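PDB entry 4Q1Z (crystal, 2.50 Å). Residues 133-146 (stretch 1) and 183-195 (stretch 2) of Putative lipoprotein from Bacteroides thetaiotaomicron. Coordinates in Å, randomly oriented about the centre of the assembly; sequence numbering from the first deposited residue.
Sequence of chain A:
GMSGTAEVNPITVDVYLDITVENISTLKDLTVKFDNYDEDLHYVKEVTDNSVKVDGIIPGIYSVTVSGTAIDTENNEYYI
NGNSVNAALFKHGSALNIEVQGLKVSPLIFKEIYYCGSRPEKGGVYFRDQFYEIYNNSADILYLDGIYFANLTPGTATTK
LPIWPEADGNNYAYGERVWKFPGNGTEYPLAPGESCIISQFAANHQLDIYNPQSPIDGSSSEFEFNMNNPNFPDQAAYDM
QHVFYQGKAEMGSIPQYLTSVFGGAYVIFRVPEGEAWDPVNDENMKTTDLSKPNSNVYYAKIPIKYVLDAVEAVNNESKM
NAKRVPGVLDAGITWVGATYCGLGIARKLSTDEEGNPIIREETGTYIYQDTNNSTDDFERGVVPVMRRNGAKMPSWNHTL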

ATOM      1  N   GLU A 133      -1.319  -2.133   7.922  1.00 45.12           N
ATOM      2  CA  GLU A 133      -0.745  -3.239   7.174  1.00 44.35           C
ATOM      3  C   GLU A 133      -0.500  -2.776   5.741  1.00 49.45           C
ATOM      4  O   GLU A 133      -1.415  -2.348   5.059  1.00 49.49           O
ATOM      5  CB  GLU A 133      -1.623  -4.481   7.261  1.00 45.37           C
ATOM      6  CG  GLU A 133      -1.066  -5.676   6.513  1.00 54.46           C
ATOM      7  CD  GLU A 133      -1.821  -6.982   6.681  1.00 75.27           C
ATOM      8  OE1 GLU A 133      -2.523  -7.148   7.705  1.00 54.56           O
ATOM      9  OE2 GLU A 133      -1.712  -7.839   5.775  1.00 73.83           O
ATOM     10  N   ILE A 134       0.774  -2.819   5.344  1.00 47.97           N
ATOM     11  CA  ILE A 134       1.406  -2.432   4.078  1.00 47.35           C
ATOM     12  C   ILE A 134       1.629  -3.712   3.275  1.00 49.93           C
ATOM     13  O   ILE A 134       2.089  -4.688   3.844  1.00 50.33           O
ATOM     14  CB  ILE A 134       2.727  -1.683   4.480  1.00 51.07           C
ATOM     15  CG1 ILE A 134       2.436  -0.286   4.982  1.00 50.78           C
ATOM     16  CG2 ILE A 134       3.837  -1.693   3.441  1.00 53.62           C
ATOM     17  CD1 ILE A 134       1.406   0.417   4.132  1.00 63.61           C
ATOM     18  N   TYR A 135       1.265  -3.729   1.981  1.00 46.16           N
ATOM     19  CA  TYR A 135       1.364  -4.915   1.116  1.00 45.53           C
ATOM     20  C   TYR A 135       2.166  -4.639  -0.157  1.00 50.09           C
ATOM     21  O   TYR A 135       2.000  -3.590  -0.787  1.00 49.96           O
ATOM     22  CB  TYR A 135      -0.062  -5.390   0.751  1.00 45.70           C
ATOM     23  CG  TYR A 135      -0.197  -6.637  -0.115  1.00 46.28           C
ATOM     24  CD1 TYR A 135      -0.111  -7.911   0.442  1.00 48.17           C
ATOM     25  CD2 TYR A 135      -0.561  -6.540  -1.460  1.00 46.93           C
ATOM     26  CE1 TYR A 135      -0.297  -9.060  -0.336  1.00 48.07           C
ATOM     27  CE2 TYR A 135      -0.737  -7.680  -2.251  1.00 48.40           C
ATOM     28  CZ  TYR A 135      -0.621  -8.938  -1.679  1.00 56.00           C
ATOM     29  OH  TYR A 135      -0.811 -10.069  -2.445  1.00 58.15           O
ATOM     30  N   ASN A 136       3.020  -5.605  -0.548  1.00 48.44           N
ATOM     31  CA  ASN A 136       3.749  -5.524  -1.805  1.00 48.91           C
ATOM     32  C   ASN A 136       2.804  -6.054  -2.866  1.00 54.78           C
ATOM     33  O   ASN A 136       2.600  -7.274  -2.985  1.00 55.95           O
ATOM     34  CB  ASN A 136       5.073  -6.268  -1.766  1.00 49.97           C
ATOM     35  CG  ASN A 136       5.881  -6.181  -3.051  1.00 67.08           C
ATOM     36  OD1 ASN A 136       5.407  -5.730  -4.099  1.00 59.32           O
ATOM     37  ND2 ASN A 136       7.129  -6.610  -3.000  1.00 55.59           N
ATOM     38  N   ASN A 137       2.161  -5.112  -3.578  1.00 50.02           N
ATOM     39  CA  ASN A 137       1.160  -5.369  -4.619  1.00 50.06           C
ATOM     40  C   ASN A 137       1.807  -5.469  -6.035  1.00 55.20           C
ATOM     41  O   ASN A 137       1.119  -5.773  -7.010  1.00 54.40           O
ATOM     42  CB  ASN A 137       0.139  -4.224  -4.554  1.00 46.83           C
ATOM     43  CG  ASN A 137      -1.251  -4.533  -5.003  1.00 53.96           C
ATOM     44  OD1 ASN A 137      -1.851  -5.555  -4.648  1.00 53.07           O
ATOM     45  ND2 ASN A 137      -1.817  -3.605  -5.744  1.00 44.54           N
ATOM     46  N   SER A 138       3.139  -5.262  -6.115  1.00 52.79           N
ATOM     47  CA  SER A 138       3.930  -5.225  -7.338  1.00 53.00           C
ATOM     48  C   SER A 138       4.447  -6.626  -7.828  1.00 57.44           C
ATOM     49  O   SER A 138       4.267  -7.661  -7.168  1.00 55.90           O
ATOM     50  CB  SER A 138       5.098  -4.253  -7.160  1.00 56.21           C
ATOM     51  OG  SER A 138       6.288  -4.843  -6.660  1.00 64.62           O
ATOM     52  N   ALA A 139       5.073  -6.615  -9.030  1.00 54.86           N
ATOM     53  CA  ALA A 139       5.632  -7.766  -9.744  1.00 55.29           C
ATOM     54  C   ALA A 139       7.004  -8.224  -9.217  1.00 62.09           C
ATOM     55  O   ALA A 139       7.480  -9.278  -9.624  1.00 63.88           O
ATOM     56  CB  ALA A 139       5.751  -7.432 -11.221  1.00 56.08           C
ATOM     57  N   ASP A 140       7.643  -7.451  -8.331  1.00 59.72           N
ATOM     58  CA  ASP A 140       8.967  -7.800  -7.832  1.00 60.59           C
ATOM     59  C   ASP A 140       9.171  -7.345  -6.393  1.00 60.92           C
ATOM     60  O   ASP A 140       8.372  -6.566  -5.884  1.00 58.47           O
ATOM     61  CB  ASP A 140      10.060  -7.185  -8.743  1.00 64.01           C
ATOM     62  CG  ASP A 140      11.274  -8.083  -9.026  1.00 86.06           C
ATOM     63  OD1 ASP A 140      11.322  -9.228  -8.493  1.00 87.17           O
ATOM     64  OD2 ASP A 140      12.168  -7.648  -9.788  1.00 98.42           O
ATOM     65  N   ILE A 141      10.261  -7.842  -5.752  1.00 57.19           N
ATOM     66  CA  ILE A 141      10.711  -7.497  -4.402  1.00 56.04           C
ATOM     67  C   ILE A 141      10.944  -5.985  -4.306  1.00 61.30           C
ATOM     68  O   ILE A 141      11.521  -5.398  -5.220  1.00 61.65           O
ATOM     69  CB  ILE A 141      12.013  -8.283  -4.042  1.00 59.40           C
ATOM     70  CG1 ILE A 141      11.823  -9.795  -4.171  1.00 60.40           C
ATOM     71  CG2 ILE A 141      12.579  -7.920  -2.646  1.00 58.10           C
ATOM     72  CD1 ILE A 141      13.039 -10.477  -4.701  1.00 63.75           C
ATOM     73  N   LEU A 142      10.478  -5.373  -3.213  1.00 57.92           N
ATOM     74  CA  LEU A 142      10.663  -3.964  -2.858  1.00 57.50           C
ATOM     75  C   LEU A 142      11.390  -3.884  -1.545  1.00 60.56           C
ATOM     76  O   LEU A 142      11.133  -4.716  -0.668  1.00 59.97           O
ATOM     77  CB  LEU A 142       9.311  -3.255  -2.691  1.00 57.27           C
ATOM     78  CG  LEU A 142       8.504  -2.875  -3.916  1.00 63.44           C
ATOM     79  CD1 LEU A 142       7.054  -2.638  -3.530  1.00 62.32           C
ATOM     80  CD2 LEU A 142       9.105  -1.636  -4.630  1.00 69.51           C
ATOM     81  N   TYR A 143      12.221  -2.857  -1.349  1.00 55.60           N
ATOM     82  CA  TYR A 143      12.896  -2.699  -0.068  1.00 54.34           C
ATOM     83  C   TYR A 143      12.259  -1.587   0.725  1.00 56.03           C
ATOM     84  O   TYR A 143      12.185  -0.450   0.252  1.00 55.91           O
ATOM     85  CB  TYR A 143      14.389  -2.459  -0.256  1.00 56.29           C
ATOM     86  CG  TYR A 143      15.108  -3.707  -0.708  1.00 60.11           C
ATOM     87  CD1 TYR A 143      15.604  -4.623   0.215  1.00 62.92           C
ATOM     88  CD2 TYR A 143      15.304  -3.972  -2.058  1.00 61.53           C
ATOM     89  CE1 TYR A 143      16.297  -5.757  -0.194  1.00 64.55           C
ATOM     90  CE2 TYR A 143      15.981  -5.112  -2.481  1.00 63.95           C
ATOM     91  CZ  TYR A 143      16.477  -6.003  -1.545  1.00 73.36           C
ATOM     92  OH  TYR A 143      17.130  -7.139  -1.962  1.00 77.29           O
ATOM     93  N   LEU A 144      11.790  -1.914   1.937  1.00 51.28           N
ATOM     94  CA  LEU A 144      11.127  -0.952   2.823  1.00 49.60           C
ATOM     95  C   LEU A 144      12.087   0.039   3.469  1.00 52.78           C
ATOM     96  O   LEU A 144      11.637   1.057   3.975  1.00 53.46           O
ATOM     97  CB  LEU A 144      10.364  -1.682   3.943  1.00 49.14           C
ATOM     98  CG  LEU A 144       9.132  -2.484   3.554  1.00 50.96           C
ATOM     99  CD1 LEU A 144       8.722  -3.343   4.700  1.00 50.09           C
ATOM    100  CD2 LEU A 144       7.977  -1.569   3.125  1.00 48.11           C
ATOM    101  N   ASP A 145      13.386  -0.234   3.442  1.00 48.79           N
ATOM    102  CA  ASP A 145      14.408   0.600   4.077  1.00 48.92           C
ATOM    103  C   ASP A 145      14.251   2.095   3.773  1.00 55.82           C
ATOM    104  O   ASP A 145      14.218   2.501   2.616  1.00 56.82           O
ATOM    105  CB  ASP A 145      15.804   0.141   3.644  1.00 50.30           C
ATOM    106  CG  ASP A 145      16.065  -1.316   3.881  1.00 49.29           C
ATOM    107  OD1 ASP A 145      15.212  -2.136   3.503  1.00 48.40           O
ATOM    108  OD2 ASP A 145      17.122  -1.638   4.451  1.00 55.16           O
ATOM    109  N   GLY A 146      14.159   2.892   4.825  1.00 53.08           N
ATOM    110  CA  GLY A 146      14.080   4.344   4.727  1.00 52.70           C
ATOM    111  C   GLY A 146      12.830   4.963   4.140  1.00 56.48           C
ATOM    112  O   GLY A 146      12.822   6.178   3.906  1.00 55.50           O
TER
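Stretch 2 183-195: GNGTEYPLAPGES

Stretch 2 runs antiparallel to stretch 1, as the order of nearest CA atoms shows: Asp145 lies by Gly183, Tyr143 by Pro189, Leu142 by Leu190 and Tyr135 by Ser195. The pairing is not one continuous ladder, because the register shifts by two residues between Tyr135 and Leu142, where both chains loop. Together the stretches bury 1003 Å².

In the longer ladder, Leu142 and Leu190 form a hydrogen-bonded pair: Leu142 N to Leu190 O is 2.9 Å and Leu190 N to Leu142 O is 2.7 Å, with N-H...O angles of 168° and 167°. Leu144 N continues it to Tyr188 O at 2.8 Å. The neighbouring pair, Tyr143 and Pro189, is non-hydrogen-bonded, which suits a proline nitrogen without a hydrogen; their CA atoms approach to 4.2 Å. These two side chains share one face of the sheet and touch, Tyr143 CE1 to Pro189 CB being 3.4 Å. With chi1 in m (-72°), the CA-to-CB bond of Tyr143 points to the face it shares with Pro189, and the end of the side chain comes nearer to stretch 2; Thr186 CG2 lies over one face of the ring. Ile141, also m, sets its CG2 3.7 Å from Pro189 CB.

Leu190 occupies the other face with Leu142. Its chi1 of -139° lies between wells, with chi2 in p, and this conformation places Leu190 CD1 3.9 Å from Leu144 CD1 and Leu190 CD2 4.4 Å from Ile134 CG2. It thus bridges Ile134, in the first strand, and Leu144, just after the second.

Asn136 links the two ladders. Its chi1 is t (-179°), and CA-to-CB points toward stretch 2, so the amide lies where it can bond both to stretch 2 and to the loop of its own stretch. There Asn136 ND2 donates to Leu190 O at 2.6 Å and, within its own stretch, to Asp140 O at 3.1 Å. On the same amide, Asn136 OD1 accepts from Ser138 N at 3.1 Å and Ser138 OG at 2.8 Å, tying the side chain to the loop. The Asn136 backbone is also engaged: its N donates to Glu194 O at 3.0 Å, and its O accepts from Gly193 N at 3.1 Å.

That second bond uses a type II turn from Ala191 to Glu194, closed by Glu194 N to Ala191 O at 3.0 Å. Gly193 has phi/psi of 99/-3°, angles that would jam a CB against the preceding carbonyl oxygen. Glu194, with chi1 m and chi2 t, returns OE1 to Ala191 N at 2.9 Å. Beyond the turn, Ser195 (chi1 m) donates from OG to Glu133 OE2 at 2.7 Å, a position Glu133 reaches with chi1 and chi2 both t.

At the far end, Asp145 points toward stretch 2 with chi1 m (-54°) and receives its backbone amides. Asp145 OD1 accepts from Tyr188 N at 2.8 Å, while Asp145 OD2 accepts from Glu187 N at 2.8 Å and Gly185 N at 3.1 Å. Gly183 passes close by, its CA 3.4 Å from Asp145 OD2; an ideal CB there would lie only 2.3 Å from Asp145 OD2, a clash.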

ATOM      1  N   GLY A 183      17.177   0.634   8.455  1.00 55.86           N
ATOM      2  CA  GLY A 183      17.819  -0.147   7.398  1.00 56.49           C
ATOM      3  C   GLY A 183      18.731   0.645   6.485  1.00 62.34           C
ATOM      4  O   GLY A 183      18.447   1.802   6.153  1.00 61.28           O
ATOM      5  N   ASN A 184      19.830   0.000   6.058  1.00 61.73           N
ATOM      6  CA  ASN A 184      20.905   0.552   5.217  1.00 63.30           C
ATOM      7  C   ASN A 184      20.484   0.721   3.741  1.00 67.26           C
ATOM      8  O   ASN A 184      21.126   1.478   3.010  1.00 68.28           O
ATOM      9  CB  ASN A 184      22.177  -0.343   5.303  1.00 68.12           C
ATOM     10  CG  ASN A 184      22.147  -1.622   4.458  1.00105.65           C
ATOM     11  OD1 ASN A 184      21.154  -2.367   4.400  1.00 96.59           O
ATOM     12  ND2 ASN A 184      23.249  -1.910   3.776  1.00106.16           N
ATOM     13  N   GLY A 185      19.455  -0.013   3.319  1.00 62.25           N
ATOM     14  CA  GLY A 185      18.945   0.006   1.952  1.00 60.78           C
ATOM     15  C   GLY A 185      18.495  -1.350   1.449  1.00 63.38           C
ATOM     16  O   GLY A 185      17.658  -1.430   0.545  1.00 62.00           O
ATOM     17  N   THR A 186      19.034  -2.429   2.037  1.00 61.22           N
ATOM     18  CA  THR A 186      18.739  -3.800   1.612  1.00 62.26           C
ATOM     19  C   THR A 186      18.360  -4.738   2.791  1.00 65.55           C
ATOM     20  O   THR A 186      18.190  -5.949   2.588  1.00 65.99           O
ATOM     21  CB  THR A 186      19.944  -4.366   0.828  1.00 78.49           C
ATOM     22  OG1 THR A 186      21.166  -4.067   1.531  1.00 77.03           O
ATOM     23  CG2 THR A 186      19.986  -3.864  -0.633  1.00 77.51           C
ATOM     24  N   GLU A 187      18.185  -4.177   3.995  1.00 60.78           N
ATOM     25  CA  GLU A 187      17.824  -4.942   5.188  1.00 60.74           C
ATOM     26  C   GLU A 187      16.340  -5.398   5.221  1.00 63.83           C
ATOM     27  O   GLU A 187      16.083  -6.499   5.716  1.00 65.00           O
ATOM     28  CB  GLU A 187      18.125  -4.141   6.466  1.00 61.60           C
ATOM     29  CG  GLU A 187      19.598  -4.068   6.823  1.00 70.24           C
ATOM     30  CD  GLU A 187      19.923  -3.067   7.912  1.00 89.58           C
ATOM     31  OE1 GLU A 187      19.553  -3.310   9.084  1.00 89.30           O
ATOM     32  OE2 GLU A 187      20.558  -2.037   7.594  1.00 79.01           O
ATOM     33  N   TYR A 188      15.368  -4.578   4.765  1.00 56.77           N
ATOM     34  CA  TYR A 188      13.970  -5.014   4.894  1.00 55.25           C
ATOM     35  C   TYR A 188      13.254  -5.174   3.556  1.00 59.80           C
ATOM     36  O   TYR A 188      12.406  -4.346   3.207  1.00 59.62           O
ATOM     37  CB  TYR A 188      13.154  -4.103   5.835  1.00 54.38           C
ATOM     38  CG  TYR A 188      13.816  -3.921   7.181  1.00 55.07           C
ATOM     39  CD1 TYR A 188      13.625  -4.846   8.205  1.00 57.34           C
ATOM     40  CD2 TYR A 188      14.701  -2.868   7.409  1.00 54.84           C
ATOM     41  CE1 TYR A 188      14.266  -4.702   9.437  1.00 58.71           C
ATOM     42  CE2 TYR A 188      15.369  -2.733   8.622  1.00 55.64           C
ATOM     43  CZ  TYR A 188      15.137  -3.642   9.640  1.00 62.50           C
ATOM     44  OH  TYR A 188      15.799  -3.496  10.837  1.00 62.86           O
ATOM     45  N   PRO A 189      13.497  -6.302   2.843  1.00 57.05           N
ATOM     46  CA  PRO A 189      12.757  -6.536   1.602  1.00 56.15           C
ATOM     47  C   PRO A 189      11.373  -7.117   1.846  1.00 60.27           C
ATOM     48  O   PRO A 189      11.154  -7.904   2.785  1.00 60.39           O
ATOM     49  CB  PRO A 189      13.621  -7.551   0.864  1.00 58.58           C
ATOM     50  CG  PRO A 189      14.294  -8.315   1.939  1.00 63.96           C
ATOM     51  CD  PRO A 189      14.443  -7.410   3.116  1.00 59.06           C
ATOM     52  N   LEU A 190      10.456  -6.771   0.935  1.00 54.99           N
ATOM     53  CA  LEU A 190       9.116  -7.300   0.909  1.00 53.96           C
ATOM     54  C   LEU A 190       8.931  -7.938  -0.469  1.00 58.80           C
ATOM     55  O   LEU A 190       9.174  -7.299  -1.491  1.00 58.18           O
ATOM     56  CB  LEU A 190       8.114  -6.171   1.207  1.00 52.61           C
ATOM     57  CG  LEU A 190       6.919  -6.472   2.129  1.00 55.37           C
ATOM     58  CD1 LEU A 190       7.354  -6.813   3.530  1.00 54.35           C
ATOM     59  CD2 LEU A 190       5.994  -5.289   2.186  1.00 55.01           C
ATOM     60  N   ALA A 191       8.645  -9.236  -0.494  1.00 56.53           N
ATOM     61  CA  ALA A 191       8.428  -9.981  -1.735  1.00 56.17           C
ATOM     62  C   ALA A 191       6.984  -9.794  -2.210  1.00 59.04           C
ATOM     63  O   ALA A 191       6.116  -9.494  -1.387  1.00 56.93           O
ATOM     64  CB  ALA A 191       8.708 -11.459  -1.502  1.00 57.82           C
ATOM     65  N   PRO A 192       6.673  -9.975  -3.512  1.00 56.53           N
ATOM     66  CA  PRO A 192       5.259  -9.886  -3.940  1.00 55.46           C
ATOM     67  C   PRO A 192       4.359 -10.838  -3.120  1.00 58.49           C
ATOM     68  O   PRO A 192       4.622 -12.043  -3.062  1.00 59.19           O
ATOM     69  CB  PRO A 192       5.316 -10.317  -5.423  1.00 57.46           C
ATOM     70  CG  PRO A 192       6.699 -10.062  -5.849  1.00 61.88           C
ATOM     71  CD  PRO A 192       7.562 -10.309  -4.648  1.00 58.08           C
ATOM     72  N   GLY A 193       3.329 -10.293  -2.484  1.00 53.72           N
ATOM     73  CA  GLY A 193       2.404 -11.074  -1.666  1.00 54.03           C
ATOM     74  C   GLY A 193       2.664 -11.032  -0.168  1.00 58.02           C
ATOM     75  O   GLY A 193       1.921 -11.635   0.622  1.00 56.66           O
ATOM     76  N   GLU A 194       3.754 -10.331   0.223  1.00 54.81           N
ATOM     77  CA  GLU A 194       4.167 -10.143   1.601  1.00 53.93           C
ATOM     78  C   GLU A 194       3.651  -8.825   2.137  1.00 58.19           C
ATOM     79  O   GLU A 194       3.582  -7.830   1.412  1.00 56.92           O
ATOM     80  CB  GLU A 194       5.688 -10.195   1.742  1.00 55.35           C
ATOM     81  CG  GLU A 194       6.280 -11.598   1.772  1.00 63.07           C
ATOM     82  CD  GLU A 194       7.764 -11.693   2.089  1.00 78.09           C
ATOM     83  OE1 GLU A 194       8.454 -10.646   2.072  1.00 62.90           O
ATOM     84  OE2 GLU A 194       8.239 -12.822   2.355  1.00 78.22           O
ATOM     85  N   SER A 195       3.273  -8.834   3.414  1.00 55.42           N
ATOM     86  CA  SER A 195       2.804  -7.664   4.150  1.00 53.14           C
ATOM     87  C   SER A 195       3.804  -7.256   5.230  1.00 54.48           C
ATOM     88  O   SER A 195       4.524  -8.095   5.768  1.00 52.08           O
ATOM     89  CB  SER A 195       1.457  -7.943   4.825  1.00 54.85           C
ATOM     90  OG  SER A 195       0.324  -7.814   3.986  1.00 62.42           O
TER